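PDB 3MJQ: stage 0 sporulation protein A homolog from Desulfitobacterium hafniense, which may regulate sporulation genes in response to nutritional stress, as a multidomain signalling protein seen here through its PAS domain alone. Local coordinates for residues L22-N25 with T26-K30; Q91-H95 with N96-L100. The protein carries 1 engineered substitution. All coordinates share one frame; numbering follows the deposited sequence.

Contact 1: residues L22-N25 with T26-K30; sequences LYAN and TAVPK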
loop_
_atom_site.group_PDB
_atom_site.type_symbol
_atom_site.label_atom_id
_atom_site.label_comp_id
_atom_site.label_asym_id
_atom_site.label_seq_id
_atom_site.Cartn_x
_atom_site.Cartn_y
_atom_site.Cartn_z
ATOM N N LEU A 22 -0.796 5.535 14.781
ATOM C CA LEU A 22 0.364 6.383 14.553
ATOM C C LEU A 22 0.118 7.354 13.392
ATOM O O LEU A 22 0.447 8.537 13.488
ATOM C CB LEU A 22 1.583 5.510 14.253
ATOM C CG LEU A 22 2.260 4.795 15.426
ATOM C CD1 LEU A 22 1.261 4.469 16.506
ATOM C CD2 LEU A 22 2.931 3.534 14.915
ATOM N N TYR A 23 -0.472 6.851 12.307
ATOM C CA TYR A 23 -0.767 7.664 11.125
ATOM C C TYR A 23 -2.094 7.334 10.446
ATOM O O TYR A 23 -2.542 6.193 10.467
ATOM C CB TYR A 23 0.333 7.499 10.087
ATOM C CG TYR A 23 0.028 8.220 8.804
ATOM C CD1 TYR A 23 0.230 9.586 8.690
ATOM C CD2 TYR A 23 -0.485 7.534 7.711
ATOM C CE1 TYR A 23 -0.065 10.252 7.519
ATOM C CE2 TYR A 23 -0.787 8.186 6.535
ATOM C CZ TYR A 23 -0.574 9.548 6.443
ATOM O OH TYR A 23 -0.848 10.207 5.267
ATOM N N ALA A 24 -2.694 8.342 9.823
ATOM C CA ALA A 24 -3.954 8.174 9.110
ATOM C C ALA A 24 -4.065 9.296 8.106
ATOM O O ALA A 24 -3.497 10.358 8.314
ATOM C CB ALA A 24 -5.116 8.224 10.070
ATOM N N ASN A 25 -4.798 9.064 7.023
ATOM C CA ASN A 25 -4.956 10.073 5.989
ATOM C C ASN A 25 -6.363 10.625 5.917
ATOM O O ASN A 25 -7.306 10.040 6.442
ATOM C CB ASN A 25 -4.545 9.511 4.622
ATOM C CG ASN A 25 -5.396 8.316 4.186
ATOM O OD1 ASN A 25 -6.304 7.893 4.893
ATOM N ND2 ASN A 25 -5.098 7.772 3.015
ATOM N N THR A 26 -6.490 11.764 5.251
ATOM C CA THR A 26 -7.776 12.454 5.106
ATOM C C THR A 26 -8.934 11.472 4.846
ATOM O O THR A 26 -10.076 11.691 5.282
ATOM C CB THR A 26 -7.713 13.442 3.913
ATOM O OG1 THR A 26 -8.869 14.282 3.873
ATOM C CG2 THR A 26 -7.586 12.635 2.608
ATOM N N ALA A 27 -8.617 10.402 4.128
ATOM C CA ALA A 27 -9.568 9.381 3.748
ATOM C C ALA A 27 -10.287 8.773 4.938
ATOM O O ALA A 27 -11.485 8.490 4.867
ATOM C CB ALA A 27 -8.840 8.304 2.958
ATOM N N VAL A 28 -9.555 8.564 6.028
ATOM C CA VAL A 28 -10.138 7.972 7.215
ATOM C C VAL A 28 -11.177 8.909 7.829
ATOM O O VAL A 28 -12.352 8.554 7.942
ATOM C CB VAL A 28 -9.047 7.631 8.233
ATOM C CG1 VAL A 28 -9.609 6.764 9.314
ATOM C CG2 VAL A 28 -7.921 6.909 7.544
ATOM N N PRO A 29 -10.765 10.121 8.233
ATOM C CA PRO A 29 -11.750 11.036 8.816
ATOM C C PRO A 29 -12.959 11.140 7.908
ATOM O O PRO A 29 -14.098 10.946 8.318
ATOM C CB PRO A 29 -10.987 12.346 8.894
ATOM C CG PRO A 29 -9.607 11.880 9.215
ATOM C CD PRO A 29 -9.417 10.721 8.271
ATOM N N LYS A 30 -12.673 11.447 6.654
ATOM C CA LYS A 30 -13.685 11.590 5.634
ATOM C C LYS A 30 -14.696 10.437 5.620
ATOM O O LYS A 30 -15.882 10.677 5.787
ATOM C CB LYS A 30 -12.995 11.729 4.273
ATOM C CG LYS A 30 -13.931 11.966 3.109
ATOM C CD LYS A 30 -13.173 12.115 1.796
ATOM C CE LYS A 30 -12.548 13.491 1.643
ATOM N NZ LYS A 30 -11.681 13.836 2.784
#
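Asn25 and Val28 meet because their first torsions turn the amide of one against a methyl of the other: Asn25 CG lies between its own backbone N and carbonyl carbon (chi1 61°), while Val28, with CG1 anti to the backbone N (chi1 -168°), keeps CG2 beside that N. This is the strand-to-helix corner of the PAS fold, where strand 21-24 gives way to helix 27-32. The two side chains cross at about a right angle, and Asn25 OD1 lies 3.3 Å from Val28 CG2. The methyl of Ala27 sits beside the same amide. Asparagine suits the corner since its amide behaves like an extra peptide group: OD1 accepts from Ile12 N and ND2 donates to Asp10 O, so both buried polar atoms are satisfied by backbone groups at and just before the start of strand 11-16. The same valine methyl, Val28 CG2, also meets Ala24 CB, at 4.0 Å; small and apolar, Ala24 fits between strand and helix where Leu13 and Leu39 also close in. The backbone turns with Val28 N donating to Asn25 O, although the place of that oxygen is uncertain. Further on, Lys30 N bonds to Thr26 O at 2.9 Å as the first helical turn takes shape. Pro29 is at home in that turn, where a residue needs no N-H donor, and its ring rests on Leu39. Thr26 gives its N-H to Glu6 OE2, while Lys30 NZ makes a weak hydrogen bond to Thr26 OG1 at 3.0 Å.

Contact 2: residues Q91-H95 with N96-L100; sequences QGKWH and NEPCL
Gln91 and Leu100 pair near the turn end of the PAS-sheet beta hairpin formed by strands 82-93 and 98-106, a non-hydrogen-bonded antiparallel pair whose side chains run side by side with Gln91 CG 4.0 Å from Leu100 CD1. Gly92 comes next, joined to Cys99 by two backbone bonds: Gly92 N to Cys99 O at 3.1 Å, and Cys99 N to Gly92 O at 3.2 Å. The Cys99 torsion (chi1 83°) turns SG over the Gly92 backbone, 4.1 Å from Gly92 C, on the side of the sheet to which a Gly92 side chain would point. Lys93 pairs with Pro98; its CG touches Pro98 CA, and its CA-H points to Glu97 O. Proline is tolerated there because a non-hydrogen-bonded pair asks it for no N-H towards Lys93. Trp94 follows the end of the strand, its backbone N 3.8 Å from Cys99 SG. His95 enters the exposed turn, with Trp94 CE3 3.8 Å above one face of the His95 ring, toward its rim, before the chain reverses through Asn96. Trp94 packs on Ile14 and meets Phe4 of the second subunit edge-to-face, while strand 98-106 lies between 82-93 and 11-16, with Leu100 reaching Leu63 and Phe64 of helix 53-65.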
loop_
_atom_site.group_PDB
_atom_site.type_symbol
_atom_site.label_atom_id
_atom_site.label_comp_id
_atom_site.label_asym_id
_atom_site.label_seq_id
_atom_site.Cartn_x
_atom_site.Cartn_y
_atom_site.Cartn_z
ATOM N N GLN A 91 4.032 -5.284 7.262
ATOM C CA GLN A 91 4.756 -5.071 8.496
ATOM C C GLN A 91 5.893 -4.113 8.263
ATOM O O GLN A 91 6.816 -4.405 7.510
ATOM C CB GLN A 91 5.300 -6.391 9.017
ATOM C CG GLN A 91 4.217 -7.400 9.295
ATOM C CD GLN A 91 4.765 -8.688 9.850
ATOM O OE1 GLN A 91 5.340 -8.716 10.944
ATOM N NE2 GLN A 91 4.601 -9.775 9.095
ATOM N N GLY A 92 5.807 -2.956 8.903
ATOM C CA GLY A 92 6.852 -1.959 8.771
ATOM C C GLY A 92 7.321 -1.560 10.155
ATOM O O GLY A 92 7.107 -2.298 11.117
ATOM N N LYS A 93 7.964 -0.403 10.263
ATOM C CA LYS A 93 8.447 0.129 11.545
ATOM C C LYS A 93 8.356 1.633 11.389
ATOM O O LYS A 93 8.877 2.175 10.418
ATOM C CB LYS A 93 9.879 -0.326 11.803
ATOM C CG LYS A 93 9.943 -1.780 12.227
ATOM C CD LYS A 93 10.925 -2.563 11.375
ATOM C CE LYS A 93 12.198 -2.855 12.141
ATOM N NZ LYS A 93 11.874 -3.267 13.538
ATOM N N TRP A 94 7.697 2.324 12.318
ATOM C CA TRP A 94 7.539 3.763 12.110
ATOM C C TRP A 94 8.869 4.437 12.165
ATOM O O TRP A 94 9.455 4.766 11.122
ATOM C CB TRP A 94 6.594 4.415 13.106
ATOM C CG TRP A 94 5.832 5.462 12.374
ATOM C CD1 TRP A 94 5.401 5.378 11.077
ATOM C CD2 TRP A 94 5.418 6.750 12.851
ATOM N NE1 TRP A 94 4.751 6.531 10.711
ATOM C CE2 TRP A 94 4.749 7.393 11.773
ATOM C CE3 TRP A 94 5.556 7.432 14.067
ATOM C CZ2 TRP A 94 4.200 8.682 11.892
ATOM C CZ3 TRP A 94 5.008 8.721 14.181
ATOM C CH2 TRP A 94 4.348 9.331 13.095
ATOM N N HIS A 95 9.338 4.665 13.371
ATOM C CA HIS A 95 10.649 5.216 13.510
ATOM C C HIS A 95 11.488 4.044 14.010
ATOM O O HIS A 95 12.416 3.553 13.329
ATOM C CB HIS A 95 10.611 6.401 14.456
ATOM C CG HIS A 95 9.992 7.622 13.857
ATOM N ND1 HIS A 95 9.313 8.555 14.616
ATOM C CD2 HIS A 95 9.923 8.054 12.579
ATOM C CE1 HIS A 95 8.854 9.507 13.822
ATOM N NE2 HIS A 95 9.208 9.230 12.578
ATOM N N ASN A 96 11.172 3.591 15.229
ATOM C CA ASN A 96 11.867 2.436 15.828
ATOM C C ASN A 96 11.164 1.094 16.117
ATOM O O ASN A 96 11.822 0.045 16.156
ATOM C CB ASN A 96 12.540 2.830 17.145
ATOM C CG ASN A 96 13.912 3.356 16.948
ATOM O OD1 ASN A 96 14.619 2.969 16.014
ATOM N ND2 ASN A 96 14.315 4.261 17.824
ATOM N N GLU A 97 9.850 1.119 16.315
ATOM C CA GLU A 97 9.138 -0.079 16.756
ATOM C C GLU A 97 8.219 -0.732 15.763
ATOM O O GLU A 97 7.591 -0.062 14.949
ATOM C CB GLU A 97 8.374 0.263 18.030
ATOM C CG GLU A 97 9.289 0.833 19.134
ATOM C CD GLU A 97 9.932 -0.250 19.987
ATOM O OE1 GLU A 97 9.279 -0.681 20.966
ATOM O OE2 GLU A 97 11.072 -0.677 19.675
ATOM N N PRO A 98 8.117 -2.069 15.834
ATOM C CA PRO A 98 7.279 -2.863 14.939
ATOM C C PRO A 98 5.862 -2.309 14.911
ATOM O O PRO A 98 5.269 -2.025 15.959
ATOM C CB PRO A 98 7.335 -4.257 15.563
ATOM C CG PRO A 98 8.619 -4.263 16.314
ATOM C CD PRO A 98 8.641 -2.905 16.926
ATOM N N CYS A 99 5.321 -2.154 13.708
ATOM C CA CYS A 99 3.962 -1.655 13.535
ATOM C C CYS A 99 3.355 -2.198 12.242
ATOM O O CYS A 99 4.030 -2.867 11.462
ATOM C CB CYS A 99 3.955 -0.127 13.516
ATOM S SG CYS A 99 4.339 0.593 11.924
ATOM N N LEU A 100 2.079 -1.910 12.015
ATOM C CA LEU A 100 1.413 -2.386 10.812
ATOM C C LEU A 100 1.054 -1.251 9.866
ATOM O O LEU A 100 0.599 -0.193 10.294
ATOM C CB LEU A 100 0.153 -3.168 11.184
ATOM C CG LEU A 100 0.191 -4.702 11.119
ATOM C CD1 LEU A 100 1.588 -5.210 11.335
ATOM C CD2 LEU A 100 -0.748 -5.279 12.162
#

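Both contacts lie on the same antiparallel sheet, their centres about 18 Å apart. Contact 1 is buried and joins an outermost strand to the helix that follows it; contact 2 is only partly buried, a hairpin whose turn is exposed. The chemistry follows: in contact 1 a buried asparagine is satisfied by main-chain groups and small apolar residues fill the corner, whereas contact 2 relies on backbone pairing and leaves charged and polar side chains at the turn. Strand 11-16 lies between the two and touches residues of each. They also meet directly, with Leu22 CD2 4.1 Å from Cys99 CB, and contact 2 alone reaches the second subunit.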